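Local coordinates for bartonella effector protein (Bep) substrate of VirB T4SS (Bartonella clarridgeiae, PDB 4YK2), which is probably delivered into host cells through the VirB type IV secretion system, its BID domain, the part described here, probably serving as translocation signal, at residues A[74-77]-A[82-85]; A[60-63]-A[68-71]. All blocks are in the same frame, centred on the assembly; numbering follows the deposited sequence.

Contact 1: A[74-77]-A[82-85]; sequences NTLT and SFAK
The ring of Phe83 meets helix 69-78 with its outer rim, touching Thr75 and Leu76 together. The methyl CG2 of Thr75 lies 3.5 Å from Phe83 CE2 and 3.6 Å from Phe83 CZ, approaching the CE2-CZ side of the ring obliquely. At the ring's edge and near its plane is the backbone nitrogen of Leu76, 3.7 Å from Phe83 CE2. Leu76 adds its CD1 branch, 3.9 Å from Phe83 CD2, the two side chains running at about a right angle. Ser82 is a lesser neighbour, its CB 3.8 Å from Thr75 CG2. The threonine rotation decides which branch is used: OG1 turns beside the backbone N (chi1 -66°) and makes a weak hydrogen bond to Ile71 O, which leaves the methyl, anti to that N, to reach the phenyl. Ser82 OG is likewise bound weakly, to Ser79 O. Farther out, Phe49 of helix 21-49 touches both Leu76 and Phe83, and Leu109, Val110 and Ile113 of helix 106-123 also pack on Leu76. No hydrogen bond joins 74-77 to 82-85, so the chain leaving helix 69-78 is held against it by van der Waals contact, mostly apolar, while both hydroxyls are engaged weakly with nearby carbonyls.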
# COMPACT_ATOMS: atom_id res chain seq x y z
N ASN A 74 -8.67 -6.34 -2.10
CA ASN A 74 -10.11 -6.34 -2.33
C ASN A 74 -10.86 -5.56 -1.26
O ASN A 74 -11.79 -4.80 -1.54
CB ASN A 74 -10.65 -7.78 -2.37
CG ASN A 74 -12.14 -7.83 -2.58
OD1 ASN A 74 -12.63 -7.59 -3.68
ND2 ASN A 74 -12.87 -8.14 -1.51
N THR A 75 -10.46 -5.77 -0.00
CA THR A 75 -11.06 -5.02 1.10
C THR A 75 -10.75 -3.53 0.95
O THR A 75 -11.62 -2.68 1.16
CB THR A 75 -10.56 -5.51 2.47
OG1 THR A 75 -11.03 -6.85 2.68
CG2 THR A 75 -11.09 -4.60 3.59
N LEU A 76 -9.53 -3.20 0.56
CA LEU A 76 -9.14 -1.80 0.42
C LEU A 76 -9.92 -1.12 -0.71
O LEU A 76 -10.32 0.05 -0.59
CB LEU A 76 -7.63 -1.69 0.16
CG LEU A 76 -7.03 -0.29 0.18
CD1 LEU A 76 -7.35 0.42 1.48
CD2 LEU A 76 -5.50 -0.37 -0.01
N THR A 77 -10.13 -1.86 -1.79
CA THR A 77 -10.85 -1.37 -2.97
C THR A 77 -12.32 -1.16 -2.69
O THR A 77 -12.88 -0.12 -3.04
CB THR A 77 -10.71 -2.34 -4.16
OG1 THR A 77 -9.33 -2.42 -4.56
CG2 THR A 77 -11.57 -1.89 -5.35
N SER A 82 -13.16 -0.29 6.44
CA SER A 82 -12.88 -1.45 7.30
C SER A 82 -11.56 -1.26 8.04
O SER A 82 -11.40 -1.71 9.17
CB SER A 82 -12.81 -2.75 6.49
OG SER A 82 -14.09 -3.13 6.04
N PHE A 83 -10.58 -0.62 7.39
CA PHE A 83 -9.28 -0.45 8.01
C PHE A 83 -9.25 0.75 8.96
O PHE A 83 -8.70 0.68 10.06
CB PHE A 83 -8.18 -0.31 6.93
CG PHE A 83 -8.02 -1.55 6.08
CD1 PHE A 83 -7.55 -2.73 6.63
CD2 PHE A 83 -8.34 -1.53 4.73
CE1 PHE A 83 -7.42 -3.88 5.86
CE2 PHE A 83 -8.18 -2.66 3.94
CZ PHE A 83 -7.72 -3.84 4.51
N ALA A 84 -9.82 1.87 8.52
CA ALA A 84 -9.89 3.09 9.31
C ALA A 84 -10.81 4.05 8.59
O ALA A 84 -11.08 3.88 7.41
CB ALA A 84 -8.51 3.71 9.50
N LYS A 85 -11.29 5.07 9.30
CA LYS A 85 -12.05 6.14 8.67
C LYS A 85 -11.20 6.83 7.61
O LYS A 85 -10.01 7.05 7.82
CB LYS A 85 -12.53 7.15 9.72
CG LYS A 85 -13.38 8.26 9.15
CD LYS A 85 -14.13 9.00 10.25
CE LYS A 85 -13.31 10.14 10.78
NZ LYS A 85 -13.13 11.18 9.73

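Contact 2: A[60-63]-A[68-71]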
# COMPACT_ATOMS: atom_id res chain seq x y z
N SER A 60 3.13 -5.91 6.82
CA SER A 60 4.00 -6.93 7.39
C SER A 60 3.43 -8.33 7.16
O SER A 60 4.17 -9.31 7.01
CB SER A 60 4.22 -6.66 8.88
OG SER A 60 5.14 -5.59 9.07
N GLN A 61 2.10 -8.41 7.13
CA GLN A 61 1.40 -9.66 6.85
C GLN A 61 1.69 -10.11 5.41
O GLN A 61 1.97 -11.28 5.13
CB GLN A 61 -0.11 -9.48 7.06
CG GLN A 61 -0.98 -10.70 6.68
CD GLN A 61 -2.46 -10.44 6.96
OE1 GLN A 61 -2.81 -9.43 7.56
NE2 GLN A 61 -3.32 -11.34 6.51
N ILE A 62 1.60 -9.15 4.50
CA ILE A 62 1.90 -9.39 3.09
C ILE A 62 3.37 -9.72 2.95
O ILE A 62 3.74 -10.65 2.21
CB ILE A 62 1.50 -8.17 2.22
CG1 ILE A 62 -0.02 -8.11 2.07
CG2 ILE A 62 2.15 -8.26 0.84
CD1 ILE A 62 -0.52 -6.81 1.49
N HIS A 63 4.22 -8.99 3.65
CA HIS A 63 5.65 -9.26 3.58
C HIS A 63 5.96 -10.72 3.94
O HIS A 63 6.76 -11.39 3.29
CB HIS A 63 6.43 -8.33 4.50
CG HIS A 63 7.92 -8.47 4.36
ND1 HIS A 63 8.65 -9.37 5.12
CD2 HIS A 63 8.81 -7.85 3.55
CE1 HIS A 63 9.93 -9.28 4.78
NE2 HIS A 63 10.05 -8.37 3.83
N PHE A 68 -1.50 -13.13 0.72
CA PHE A 68 -2.60 -12.39 1.37
C PHE A 68 -2.98 -11.09 0.63
O PHE A 68 -3.98 -10.45 0.97
CB PHE A 68 -2.26 -12.03 2.83
CG PHE A 68 -2.45 -13.16 3.81
CD1 PHE A 68 -3.71 -13.70 4.02
CD2 PHE A 68 -1.38 -13.66 4.53
CE1 PHE A 68 -3.89 -14.75 4.93
CE2 PHE A 68 -1.56 -14.70 5.44
CZ PHE A 68 -2.81 -15.24 5.64
N THR A 69 -2.18 -10.71 -0.36
CA THR A 69 -2.35 -9.45 -1.08
C THR A 69 -3.72 -9.31 -1.74
O THR A 69 -4.33 -8.24 -1.71
CB THR A 69 -1.24 -9.27 -2.15
OG1 THR A 69 0.03 -9.21 -1.50
CG2 THR A 69 -1.45 -7.98 -2.94
N LYS A 70 -4.22 -10.40 -2.31
CA LYS A 70 -5.50 -10.34 -2.99
C LYS A 70 -6.64 -9.98 -2.03
O LYS A 70 -7.49 -9.12 -2.33
CB LYS A 70 -5.79 -11.67 -3.69
CG LYS A 70 -7.07 -11.64 -4.55
CD LYS A 70 -7.40 -13.01 -5.12
CE LYS A 70 -8.55 -12.92 -6.11
NZ LYS A 70 -8.66 -14.16 -6.93
N ILE A 71 -6.65 -10.61 -0.86
CA ILE A 71 -7.71 -10.40 0.13
C ILE A 71 -7.67 -8.98 0.69
O ILE A 71 -8.68 -8.28 0.76
CB ILE A 71 -7.60 -11.43 1.28
CG1 ILE A 71 -8.10 -12.80 0.80
CG2 ILE A 71 -8.40 -10.98 2.50
CD1 ILE A 71 -7.68 -13.96 1.69
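Helix 56-64 and the beginning of helix 69-78 are joined by a short connection, across which the CA atoms of Ile62 and Phe68 are 5.7 Å apart. Gln61 lays its amide nitrogen over one face of the Phe68 ring, 3.3 Å above the plane and offset toward the rim; NE2 is 3.4 Å from Phe68 CG. The amide is steeply turned, its plane 73° from that of the ring. An extended glutamine chain, with CG opposite the backbone N (chi1 175°), carries the amide there, and its CG also lies 3.7 Å from Phe68 CD2. On the buried side Ile62 crosses Thr69 at about a right angle, its CG2 methyl 3.3 Å and its CG1 3.7 Å from Thr69 OG1. That hydroxyl is hydrogen-bonded to Pro66 O in the connection. Ile113 of helix 106-123 packs on Ile62, and His114 and Ala117 of the same helix touch Thr69. A sulfate, probably from the crystallisation liquor, lies about 4 Å from the Phe68 side chain. The two helices thus meet here with no hydrogen bond between 60-63 and 68-71: an amide over an aromatic face lines the outer side, and on the inner side the aliphatic carbons of Ile62 pack against a hydroxyl already bonded to Pro66.

How the contacts relate
After the long N-terminal helix 21-49, the chain enters helix 56-64, and contact 2 closes the short connection that leads into helix 69-78. Contact 1 follows in series, closing the next turn, where the chain leaves helix 69-78 toward strand 90-91. The two loops neither nest nor cross; they share helix 69-78, with centres 13 Å apart, and 74-77 follows 68-71 after two residues. Helix 106-123, which comes last, reaches both through Ile113, touching Ile62 and Leu76, while the end of helix 21-49, at Phe49, reaches contact 1. Contact 2 fixes the start of helix 69-78 to helix 56-64 and contact 1 its end to the following loop, in a BID domain, whose fold is a four-helix bundle topped with a hook.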